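Local coordinates for protein siderophore biosynthesis lipase/esterase, putative (Aspergillus fumigatus, PDB 6GUP) that hydrolyses the ester bonds of the fungal siderophore fusarinine C as a homodimeric alpha/beta-hydrolase, but does not cleave triacetylfusarinine C, at residues I15-T20 with T25-T30; P36-F41 with E102-K107; S239-E244 with S253-D258; F234-S239 with S245-D250. One frame throughout, in Å; residues are numbered along the deposited sequence.

Contact 1: residues I15-T20 with T25-T30; sequences ILHHYT and TFEYTT
I15, L16 and H17 run antiparallel to E27, F26 and T25 in a beta hairpin at one margin of the chain's central sheet. I15-E27 and H17-T25 are the hydrogen-bonded pairs. The first is joined by two short bonds, I15 N to E27 O and E27 N to I15 O, both 2.8 Å; H17 N reaches T25 O at 2.9 Å, and T25 N returns a longer bond to H17 O. L16 and F26 form the non-hydrogen-bonded pair between them, with L16 CD1 4.3 Å from F26 CB on the other face.

The H17-E27 couple spans the two hydrogen-bonded pairs. E27 is extended, CG anti to its backbone N (chi1 -176°), which carries the carboxylate far enough to meet the imidazole at its edge. H17 NE2 donates to the anti side of E27 OE1 at 3.0 Å, close to the ring plane but 29° out of the carboxylate plane. Y99 takes H17 ND1 and S68 binds E27 OE2, so both polar groups are held from two ends and the ring can hardly turn. I15 CG2 sits above one face of that ring, 3.2 Å from the plane and displaced toward the rim, while I15 CG1 packs on T29 CG2. At the far end the edge of the Y19 ring lies beside T25.

Strand 67-72 continues the sheet past T25-Y28, and I15 and L16 pair with an antiparallel strand of the second subunit, so the hairpin carries the sheet across the interface. It supplies the first two strands of an alpha/beta-hydrolase sheet.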
# COMPACT_ATOMS: atom_id res chain seq x y z
N ILE A 15 -0.34 16.58 1.71
CA ILE A 15 0.65 16.29 2.75
C ILE A 15 0.60 14.80 3.08
O ILE A 15 -0.47 14.27 3.41
CB ILE A 15 0.37 17.10 4.04
CG1 ILE A 15 0.30 18.60 3.72
CG2 ILE A 15 1.44 16.82 5.10
CD1 ILE A 15 0.02 19.50 4.91
N LEU A 16 1.75 14.13 2.99
CA LEU A 16 1.87 12.73 3.39
C LEU A 16 2.31 12.66 4.86
O LEU A 16 3.40 13.12 5.21
CB LEU A 16 2.88 11.99 2.51
CG LEU A 16 2.96 10.47 2.69
CD1 LEU A 16 1.67 9.79 2.25
CD2 LEU A 16 4.15 9.91 1.92
N HIS A 17 1.45 12.08 5.69
CA HIS A 17 1.71 11.91 7.12
C HIS A 17 2.06 10.47 7.46
O HIS A 17 1.74 9.56 6.70
CB HIS A 17 0.47 12.29 7.93
CG HIS A 17 -0.05 13.66 7.64
ND1 HIS A 17 0.29 14.76 8.40
CD2 HIS A 17 -0.89 14.11 6.68
CE1 HIS A 17 -0.32 15.83 7.91
NE2 HIS A 17 -1.04 15.46 6.87
N HIS A 18 2.70 10.29 8.61
CA HIS A 18 2.94 8.97 9.19
C HIS A 18 2.20 8.90 10.53
O HIS A 18 2.64 9.52 11.50
CB HIS A 18 4.44 8.74 9.40
CG HIS A 18 5.12 8.06 8.25
ND1 HIS A 18 5.50 6.74 8.30
CD2 HIS A 18 5.48 8.51 7.03
CE1 HIS A 18 6.07 6.41 7.16
NE2 HIS A 18 6.07 7.46 6.37
N TYR A 19 1.09 8.17 10.57
CA TYR A 19 0.34 7.97 11.82
C TYR A 19 0.89 6.79 12.65
O TYR A 19 0.69 6.75 13.86
CB TYR A 19 -1.18 7.87 11.57
CG TYR A 19 -1.70 6.60 10.94
CD1 TYR A 19 -2.07 5.51 11.73
CD2 TYR A 19 -1.87 6.50 9.56
CE1 TYR A 19 -2.57 4.35 11.16
CE2 TYR A 19 -2.36 5.34 8.98
CZ TYR A 19 -2.71 4.26 9.78
OH TYR A 19 -3.21 3.11 9.22
N THR A 20 1.56 5.85 11.99
CA THR A 20 2.51 4.94 12.64
C THR A 20 3.84 5.03 11.89
O THR A 20 3.95 5.78 10.92
CB THR A 20 2.01 3.47 12.66
OG1 THR A 20 2.14 2.88 11.36
CG2 THR A 20 0.56 3.38 13.13
N THR A 25 -1.06 8.36 6.06
CA THR A 25 -2.31 8.97 5.64
C THR A 25 -2.00 10.23 4.82
O THR A 25 -1.17 11.05 5.22
CB THR A 25 -3.26 9.27 6.83
OG1 THR A 25 -4.47 9.87 6.35
CG2 THR A 25 -2.63 10.19 7.87
N PHE A 26 -2.65 10.34 3.66
CA PHE A 26 -2.43 11.46 2.73
C PHE A 26 -3.55 12.49 2.87
O PHE A 26 -4.72 12.17 2.64
CB PHE A 26 -2.36 10.96 1.29
CG PHE A 26 -2.30 12.06 0.27
CD1 PHE A 26 -1.15 12.83 0.11
CD2 PHE A 26 -3.41 12.35 -0.53
CE1 PHE A 26 -1.10 13.85 -0.83
CE2 PHE A 26 -3.36 13.37 -1.47
CZ PHE A 26 -2.21 14.12 -1.62
N GLU A 27 -3.18 13.72 3.22
CA GLU A 27 -4.11 14.83 3.36
C GLU A 27 -4.15 15.63 2.07
O GLU A 27 -3.11 16.09 1.61
CB GLU A 27 -3.67 15.75 4.51
CG GLU A 27 -4.63 16.89 4.82
CD GLU A 27 -4.14 17.80 5.93
OE1 GLU A 27 -2.94 17.74 6.31
OE2 GLU A 27 -4.95 18.60 6.44
N TYR A 28 -5.34 15.81 1.50
CA TYR A 28 -5.50 16.59 0.27
C TYR A 28 -5.59 18.05 0.67
O TYR A 28 -6.46 18.43 1.45
CB TYR A 28 -6.78 16.20 -0.48
CG TYR A 28 -6.77 14.82 -1.08
CD1 TYR A 28 -6.83 13.68 -0.28
CD2 TYR A 28 -6.73 14.64 -2.47
CE1 TYR A 28 -6.83 12.41 -0.83
CE2 TYR A 28 -6.72 13.36 -3.03
CZ TYR A 28 -6.77 12.26 -2.20
OH TYR A 28 -6.77 10.99 -2.75
N THR A 29 -4.68 18.87 0.14
CA THR A 29 -4.69 20.30 0.45
C THR A 29 -3.88 21.10 -0.58
O THR A 29 -2.78 20.70 -0.96
CB THR A 29 -4.18 20.60 1.88
OG1 THR A 29 -4.17 22.02 2.11
CG2 THR A 29 -2.78 20.04 2.13
N THR A 30 -4.46 22.21 -1.01
CA THR A 30 -3.81 23.14 -1.93
C THR A 30 -3.54 24.52 -1.33
O THR A 30 -2.88 25.33 -1.97
CB THR A 30 -4.66 23.34 -3.21
OG1 THR A 30 -5.92 23.94 -2.86
CG2 THR A 30 -4.91 22.02 -3.91

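Contact 2: residues P36-F41 with E102-K107; sequences PHSLLF and EYKTEK
K104 reaches down from the helix onto S38 as a curled rather than a stretched lysine, its chain folding round the serine hydroxyl. It bends twice, at chi2 (-62°) and again at chi4 (79°), and the second bend turns the ammonium back toward S38. K104 NZ donates to S38 OG at 3.1 Å. K104 CG sits at 3.5 Å from the same oxygen, so the hydroxyl lies against the inside of the lysine's curve, touched by methylene as well as by ammonium.

On the strand side, S38 OG stands anti to its own carbonyl carbon, which turns it beside the backbone N and into the bend of K104. H37 O also lies close, 2.9 Å from K104 NZ, but is too poorly angled to count as a hydrogen bond. Nearer the helix backbone, P36 O faces K104 CB across 4.2 Å. The ammonium has two further acceptors outside the segments, S68 OG and K35 O. Together with S38 OG they give it three hydrogen bonds, which fix the end of a lysine that is largely buried.

The contact ties helix 86-108 to the beginning of strand 37-42 through this one lysine. That strand lies between 67-72 and 117-122 in the parallel part of the sheet, under the same helix: S38 also packs on I100, and further along L40 packs on C96 and L97.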
# COMPACT_ATOMS: atom_id res chain seq x y z
N PRO A 36 -10.06 23.12 10.62
CA PRO A 36 -10.21 22.47 11.93
C PRO A 36 -10.86 21.08 11.87
O PRO A 36 -10.66 20.27 12.78
CB PRO A 36 -11.08 23.45 12.72
CG PRO A 36 -11.83 24.21 11.68
CD PRO A 36 -10.93 24.30 10.49
N HIS A 37 -11.63 20.81 10.80
CA HIS A 37 -12.39 19.57 10.66
C HIS A 37 -11.72 18.61 9.67
O HIS A 37 -10.95 19.03 8.80
CB HIS A 37 -13.81 19.90 10.21
CG HIS A 37 -14.44 21.01 10.99
ND1 HIS A 37 -14.64 20.93 12.35
CD2 HIS A 37 -14.92 22.21 10.61
CE1 HIS A 37 -15.21 22.05 12.78
NE2 HIS A 37 -15.39 22.84 11.74
N SER A 38 -12.04 17.32 9.81
CA SER A 38 -11.36 16.24 9.07
C SER A 38 -12.34 15.18 8.57
O SER A 38 -13.19 14.71 9.33
CB SER A 38 -10.33 15.57 9.97
OG SER A 38 -9.38 16.51 10.45
N LEU A 39 -12.19 14.80 7.30
CA LEU A 39 -12.91 13.67 6.72
C LEU A 39 -11.89 12.58 6.38
O LEU A 39 -11.10 12.74 5.45
CB LEU A 39 -13.67 14.10 5.46
CG LEU A 39 -14.49 13.03 4.72
CD1 LEU A 39 -15.60 12.49 5.61
CD2 LEU A 39 -15.08 13.60 3.44
N LEU A 40 -11.91 11.48 7.13
CA LEU A 40 -11.07 10.31 6.85
C LEU A 40 -11.83 9.35 5.95
O LEU A 40 -12.86 8.79 6.34
CB LEU A 40 -10.63 9.61 8.14
CG LEU A 40 -9.71 8.39 7.99
CD1 LEU A 40 -8.44 8.72 7.21
CD2 LEU A 40 -9.35 7.82 9.35
N PHE A 41 -11.30 9.16 4.74
CA PHE A 41 -11.91 8.34 3.71
C PHE A 41 -11.19 6.99 3.68
O PHE A 41 -9.97 6.95 3.50
CB PHE A 41 -11.77 9.06 2.37
CG PHE A 41 -12.37 8.33 1.20
CD1 PHE A 41 -11.61 7.43 0.46
CD2 PHE A 41 -13.68 8.58 0.80
CE1 PHE A 41 -12.15 6.77 -0.63
CE2 PHE A 41 -14.22 7.93 -0.30
CZ PHE A 41 -13.46 7.02 -1.01
N GLU A 102 -4.72 15.08 17.07
CA GLU A 102 -3.58 15.82 17.64
C GLU A 102 -2.94 16.75 16.61
O GLU A 102 -2.56 17.87 16.94
CB GLU A 102 -2.53 14.87 18.25
CG GLU A 102 -1.16 15.48 18.60
CD GLU A 102 -1.20 16.46 19.77
OE1 GLU A 102 -0.27 16.40 20.61
OE2 GLU A 102 -2.12 17.30 19.87
N TYR A 103 -2.81 16.27 15.37
CA TYR A 103 -2.26 17.07 14.26
C TYR A 103 -3.05 18.35 14.03
O TYR A 103 -2.47 19.43 13.92
CB TYR A 103 -2.21 16.25 12.97
CG TYR A 103 -2.05 17.07 11.71
CD1 TYR A 103 -0.87 17.79 11.46
CD2 TYR A 103 -3.07 17.14 10.76
CE1 TYR A 103 -0.73 18.55 10.31
CE2 TYR A 103 -2.93 17.90 9.61
CZ TYR A 103 -1.76 18.60 9.38
OH TYR A 103 -1.62 19.34 8.24
N LYS A 104 -4.38 18.22 13.94
CA LYS A 104 -5.26 19.37 13.71
C LYS A 104 -5.31 20.34 14.88
O LYS A 104 -5.50 21.55 14.68
CB LYS A 104 -6.67 18.92 13.32
CG LYS A 104 -6.79 18.35 11.91
CD LYS A 104 -6.43 19.37 10.85
CE LYS A 104 -6.65 18.86 9.44
NZ LYS A 104 -8.08 18.90 9.02
N THR A 105 -5.15 19.83 16.10
CA THR A 105 -5.00 20.68 17.28
C THR A 105 -3.68 21.45 17.22
O THR A 105 -3.68 22.67 17.35
CB THR A 105 -5.05 19.86 18.59
OG1 THR A 105 -6.24 19.06 18.62
CG2 THR A 105 -5.02 20.78 19.81
N GLU A 106 -2.58 20.73 17.02
CA GLU A 106 -1.25 21.34 16.94
C GLU A 106 -1.12 22.39 15.82
O GLU A 106 -0.52 23.45 16.04
CB GLU A 106 -0.16 20.27 16.75
CG GLU A 106 0.17 19.50 18.02
CD GLU A 106 1.27 18.47 17.81
OE1 GLU A 106 2.15 18.37 18.68
OE2 GLU A 106 1.26 17.78 16.77
N LYS A 107 -1.67 22.09 14.65
CA LYS A 107 -1.55 22.96 13.48
C LYS A 107 -2.38 24.24 13.61
O LYS A 107 -1.83 25.34 13.52
CB LYS A 107 -1.92 22.22 12.19
CG LYS A 107 -1.69 23.04 10.93
CD LYS A 107 -1.60 22.16 9.69
CE LYS A 107 -1.47 23.00 8.43
NZ LYS A 107 -1.73 22.20 7.20

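Contact 3: residues S239-E244 with S253-D258; sequences SPESPE and SSDLSD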
# COMPACT_ATOMS: atom_id res chain seq x y z
N SER A 239 -19.20 -19.85 1.01
CA SER A 239 -19.88 -20.85 1.86
C SER A 239 -21.26 -20.34 2.27
O SER A 239 -21.50 -19.13 2.26
CB SER A 239 -19.05 -21.18 3.11
OG SER A 239 -17.95 -22.01 2.77
N PRO A 240 -22.18 -21.27 2.63
CA PRO A 240 -23.52 -20.80 2.93
C PRO A 240 -23.53 -19.94 4.19
O PRO A 240 -23.06 -20.39 5.24
CB PRO A 240 -24.33 -22.09 3.15
CG PRO A 240 -23.42 -23.22 2.82
CD PRO A 240 -22.03 -22.70 2.94
N GLU A 241 -24.01 -18.71 4.06
CA GLU A 241 -24.39 -17.90 5.21
C GLU A 241 -25.35 -18.73 6.04
O GLU A 241 -26.27 -19.34 5.49
CB GLU A 241 -25.07 -16.60 4.78
CG GLU A 241 -26.36 -16.76 3.96
CD GLU A 241 -27.65 -16.77 4.77
OE1 GLU A 241 -27.69 -16.24 5.90
OE2 GLU A 241 -28.65 -17.32 4.26
N SER A 242 -25.12 -18.79 7.34
CA SER A 242 -26.05 -19.49 8.19
C SER A 242 -27.19 -18.55 8.55
O SER A 242 -26.93 -17.41 8.93
CB SER A 242 -25.36 -20.04 9.43
OG SER A 242 -25.20 -19.10 10.47
N PRO A 243 -28.45 -19.01 8.40
CA PRO A 243 -29.59 -18.24 8.89
C PRO A 243 -29.45 -17.76 10.34
O PRO A 243 -29.95 -16.68 10.67
CB PRO A 243 -30.75 -19.23 8.75
CG PRO A 243 -30.39 -20.03 7.55
CD PRO A 243 -28.89 -20.15 7.56
N GLU A 244 -28.77 -18.54 11.19
CA GLU A 244 -28.42 -18.09 12.55
C GLU A 244 -27.29 -17.05 12.56
O GLU A 244 -27.37 -16.08 13.33
CB GLU A 244 -28.10 -19.28 13.47
CG GLU A 244 -29.31 -19.84 14.22
CD GLU A 244 -30.46 -20.23 13.32
OE1 GLU A 244 -31.63 -20.10 13.75
OE2 GLU A 244 -30.22 -20.67 12.17
N SER A 253 -25.56 -8.14 3.35
CA SER A 253 -26.45 -9.02 2.57
C SER A 253 -27.92 -8.74 2.87
O SER A 253 -28.30 -8.49 4.02
CB SER A 253 -26.15 -10.51 2.83
OG SER A 253 -25.06 -10.94 2.03
N SER A 254 -28.74 -8.78 1.82
CA SER A 254 -30.16 -8.45 1.91
C SER A 254 -31.02 -9.48 2.64
O SER A 254 -32.12 -9.15 3.10
CB SER A 254 -30.74 -8.21 0.51
OG SER A 254 -30.74 -9.40 -0.26
N ASP A 255 -30.54 -10.72 2.76
CA ASP A 255 -31.28 -11.80 3.43
C ASP A 255 -30.86 -12.06 4.89
O ASP A 255 -31.24 -13.08 5.47
CB ASP A 255 -31.23 -13.10 2.60
CG ASP A 255 -29.82 -13.67 2.47
OD1 ASP A 255 -28.83 -12.93 2.66
OD2 ASP A 255 -29.70 -14.88 2.16
N LEU A 256 -30.08 -11.14 5.48
CA LEU A 256 -29.76 -11.22 6.91
C LEU A 256 -31.00 -10.90 7.73
O LEU A 256 -31.78 -10.02 7.36
CB LEU A 256 -28.64 -10.24 7.28
CG LEU A 256 -27.27 -10.43 6.62
CD1 LEU A 256 -26.29 -9.40 7.18
CD2 LEU A 256 -26.72 -11.84 6.80
N SER A 257 -31.17 -11.61 8.84
CA SER A 257 -32.33 -11.42 9.72
C SER A 257 -32.21 -10.14 10.53
O SER A 257 -31.13 -9.55 10.64
CB SER A 257 -32.48 -12.61 10.67
OG SER A 257 -31.40 -12.67 11.59
N ASP A 258 -33.33 -9.71 11.11
CA ASP A 258 -33.36 -8.56 12.02
C ASP A 258 -32.55 -8.80 13.30
O ASP A 258 -32.02 -7.85 13.87
CB ASP A 258 -34.81 -8.19 12.38
CG ASP A 258 -35.56 -7.53 11.23
OD1 ASP A 258 -34.98 -6.67 10.53
OD2 ASP A 258 -36.74 -7.87 11.02
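D255 OD1 is held by a salt bridge to R169, while the other oxygen of the carboxylate, OD2, is brought up against the carboxylate of E241 across the contact. E241 OE2 and D255 OD2 lie 3.4 Å apart. Both are acceptors, so this is a close approach of like charges and not a bond. The two side chains come at each other from opposite directions, and their flat ends are turned 52° apart, so the groups neither stack nor lie in one plane.

Torsions explain the meeting. In E241, CG lies between the backbone N and the carbonyl carbon (chi1 60°), and a further bend at chi2 swings OE2 toward the other segment. D255 is placed similarly at chi1, from the third position of a type I turn running S253 to L256, and its CB does not point straight at E241.

Further along, the loops stand well apart. P243 O and S257 OG are 4.4 Å from each other, a loose contact only; S257 is the N-cap of helix 258-262 and spends its hydroxyl there. Both segments belong to the long irregular link between helices 231-238 and 258-262, at the protein surface.

R169, on helix 168-178, also touches E241, so its positive charge probably offsets part of the repulsion between the two acids. Any upward shift in pKa would more probably fall on E241, since D255 has the salt bridge, and solvent at this surface would weaken the effect. The chemistry implies a meeting of carboxylates without attraction of its own, tolerated beside a neighbouring arginine.

Contact 4: residues F234-S239 with S245-D250; sequences FLSLTS and SPSEDD
S236 turns OG anti to its backbone N (chi1 -169°), out from the helix toward the loop, and S247 answers with OG set between its own backbone N and carbonyl carbon (chi1 71°). The two hydroxyls meet end to end: S247 OG donates to S236 OG at 3.1 Å, a weak bond. S247 CB comes almost as near, 3.2 Å from S236 OG, so the serine of the loop presses its methylene as well as its hydroxyl against the helix.

S247 OG has a second task. It accepts a weak bond from D250 N at 3.4 Å, and S247 O receives the same N-H, also weakly, which closes a tight turn of four residues, S247 to D250. That turn brings D249 back beside the helix.

The helix concerned is 231-238, close to its C-terminal end, and the loop follows it in the chain. Both lie in the segment between strands 159-163 and 278-283, the sixth and seventh of the sheet, where alpha/beta-hydrolases commonly carry their cap, so this is consistent with packing inside a cap or lid region.

D249 crosses L237 at a slant, its OD2 standing 3.7 Å from L237 CD2. The same oxygen is 3.8 Å from S236 OG, too far for a bond, and its strong partner is R233, one turn earlier on the helix, by a salt bridge. L237 is also covered by I172 of helix 168-178. E248 and D249 also touch H131 and Q127 of helix 125-134.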
# COMPACT_ATOMS: atom_id res chain seq x y z
N PHE A 234 -11.58 -16.68 0.48
CA PHE A 234 -12.54 -17.06 -0.55
C PHE A 234 -13.71 -17.88 0.01
O PHE A 234 -14.85 -17.67 -0.39
CB PHE A 234 -11.83 -17.82 -1.68
CG PHE A 234 -12.77 -18.38 -2.71
CD1 PHE A 234 -13.08 -17.67 -3.87
CD2 PHE A 234 -13.37 -19.61 -2.51
CE1 PHE A 234 -13.95 -18.19 -4.81
CE2 PHE A 234 -14.25 -20.13 -3.44
CZ PHE A 234 -14.54 -19.42 -4.59
N LEU A 235 -13.41 -18.81 0.92
CA LEU A 235 -14.45 -19.64 1.56
C LEU A 235 -15.48 -18.83 2.32
O LEU A 235 -16.67 -19.17 2.33
CB LEU A 235 -13.85 -20.69 2.50
CG LEU A 235 -13.33 -21.99 1.88
CD1 LEU A 235 -12.93 -22.94 2.99
CD2 LEU A 235 -14.35 -22.64 0.96
N SER A 236 -15.02 -17.77 2.98
CA SER A 236 -15.91 -16.82 3.65
C SER A 236 -16.95 -16.23 2.70
O SER A 236 -18.12 -16.09 3.07
CB SER A 236 -15.08 -15.68 4.27
OG SER A 236 -15.87 -14.88 5.13
N LEU A 237 -16.53 -15.92 1.48
CA LEU A 237 -17.39 -15.28 0.48
C LEU A 237 -18.38 -16.22 -0.21
O LEU A 237 -19.42 -15.75 -0.68
CB LEU A 237 -16.53 -14.53 -0.56
CG LEU A 237 -15.44 -13.58 -0.02
CD1 LEU A 237 -14.82 -12.74 -1.12
CD2 LEU A 237 -15.96 -12.69 1.11
N THR A 238 -18.08 -17.52 -0.27
CA THR A 238 -18.91 -18.49 -1.02
C THR A 238 -19.67 -19.54 -0.20
O THR A 238 -20.68 -20.06 -0.68
CB THR A 238 -18.08 -19.25 -2.06
OG1 THR A 238 -17.06 -20.02 -1.40
CG2 THR A 238 -17.44 -18.28 -3.01
N SER A 239 -19.20 -19.85 1.01
CA SER A 239 -19.88 -20.85 1.86
C SER A 239 -21.26 -20.34 2.27
O SER A 239 -21.50 -19.13 2.26
CB SER A 239 -19.05 -21.18 3.11
OG SER A 239 -17.95 -22.01 2.77
N SER A 245 -26.24 -17.23 11.74
CA SER A 245 -25.12 -16.26 11.68
C SER A 245 -24.21 -16.28 10.41
O SER A 245 -23.79 -17.34 9.96
CB SER A 245 -24.25 -16.41 12.93
OG SER A 245 -23.01 -15.72 12.81
N PRO A 246 -23.88 -15.08 9.86
CA PRO A 246 -22.96 -14.88 8.74
C PRO A 246 -21.48 -14.68 9.13
O PRO A 246 -21.14 -14.67 10.31
CB PRO A 246 -23.49 -13.58 8.11
CG PRO A 246 -23.98 -12.82 9.28
CD PRO A 246 -24.64 -13.85 10.14
N SER A 247 -20.63 -14.50 8.11
CA SER A 247 -19.20 -14.25 8.30
C SER A 247 -18.91 -12.79 8.68
O SER A 247 -19.80 -11.95 8.66
CB SER A 247 -18.42 -14.63 7.04
OG SER A 247 -18.66 -13.72 5.98
N GLU A 248 -17.64 -12.52 9.00
CA GLU A 248 -17.17 -11.18 9.36
C GLU A 248 -17.42 -10.15 8.25
O GLU A 248 -17.85 -9.03 8.53
CB GLU A 248 -15.67 -11.22 9.70
CG GLU A 248 -15.04 -9.87 10.02
CD GLU A 248 -13.55 -9.97 10.26
OE1 GLU A 248 -12.81 -10.28 9.30
OE2 GLU A 248 -13.11 -9.72 11.40
N ASP A 249 -17.15 -10.54 7.01
CA ASP A 249 -17.32 -9.66 5.85
C ASP A 249 -18.79 -9.41 5.52
O ASP A 249 -19.15 -8.32 5.08
CB ASP A 249 -16.63 -10.25 4.61
CG ASP A 249 -15.13 -10.41 4.79
OD1 ASP A 249 -14.51 -9.54 5.44
OD2 ASP A 249 -14.58 -11.40 4.28
N ASP A 250 -19.63 -10.43 5.73
CA ASP A 250 -21.03 -10.39 5.29
C ASP A 250 -21.90 -9.55 6.23
O ASP A 250 -22.70 -10.08 7.01
CB ASP A 250 -21.56 -11.83 5.14
CG ASP A 250 -22.88 -11.90 4.39
OD1 ASP A 250 -23.18 -10.97 3.62
OD2 ASP A 250 -23.60 -12.90 4.57

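How the contacts relate
The contacts fall into two pairs on opposite sides of the chain's centre. Contacts 1 and 2 have centres 10 Å apart; both reach the central sheet, and the helix of contact 2 packs against contact 1: E27 OE1 lies 2.8 Å from Y103 OH, a probable hydrogen bond, and H17 CE1 packs on Y103 CZ at 3.5 Å. Contacts 3 and 4, also 10 Å apart by centres, share S239 and interleave along the chain, with L256 CD1 against D250 O at 3.7 Å. Between the pairs the nearest atoms stay at least about 16 Å apart. The probable catalytic triad, S123, D286 and H327, belongs to none of the four; contact 4 touches helix 125-134, which follows the nucleophile.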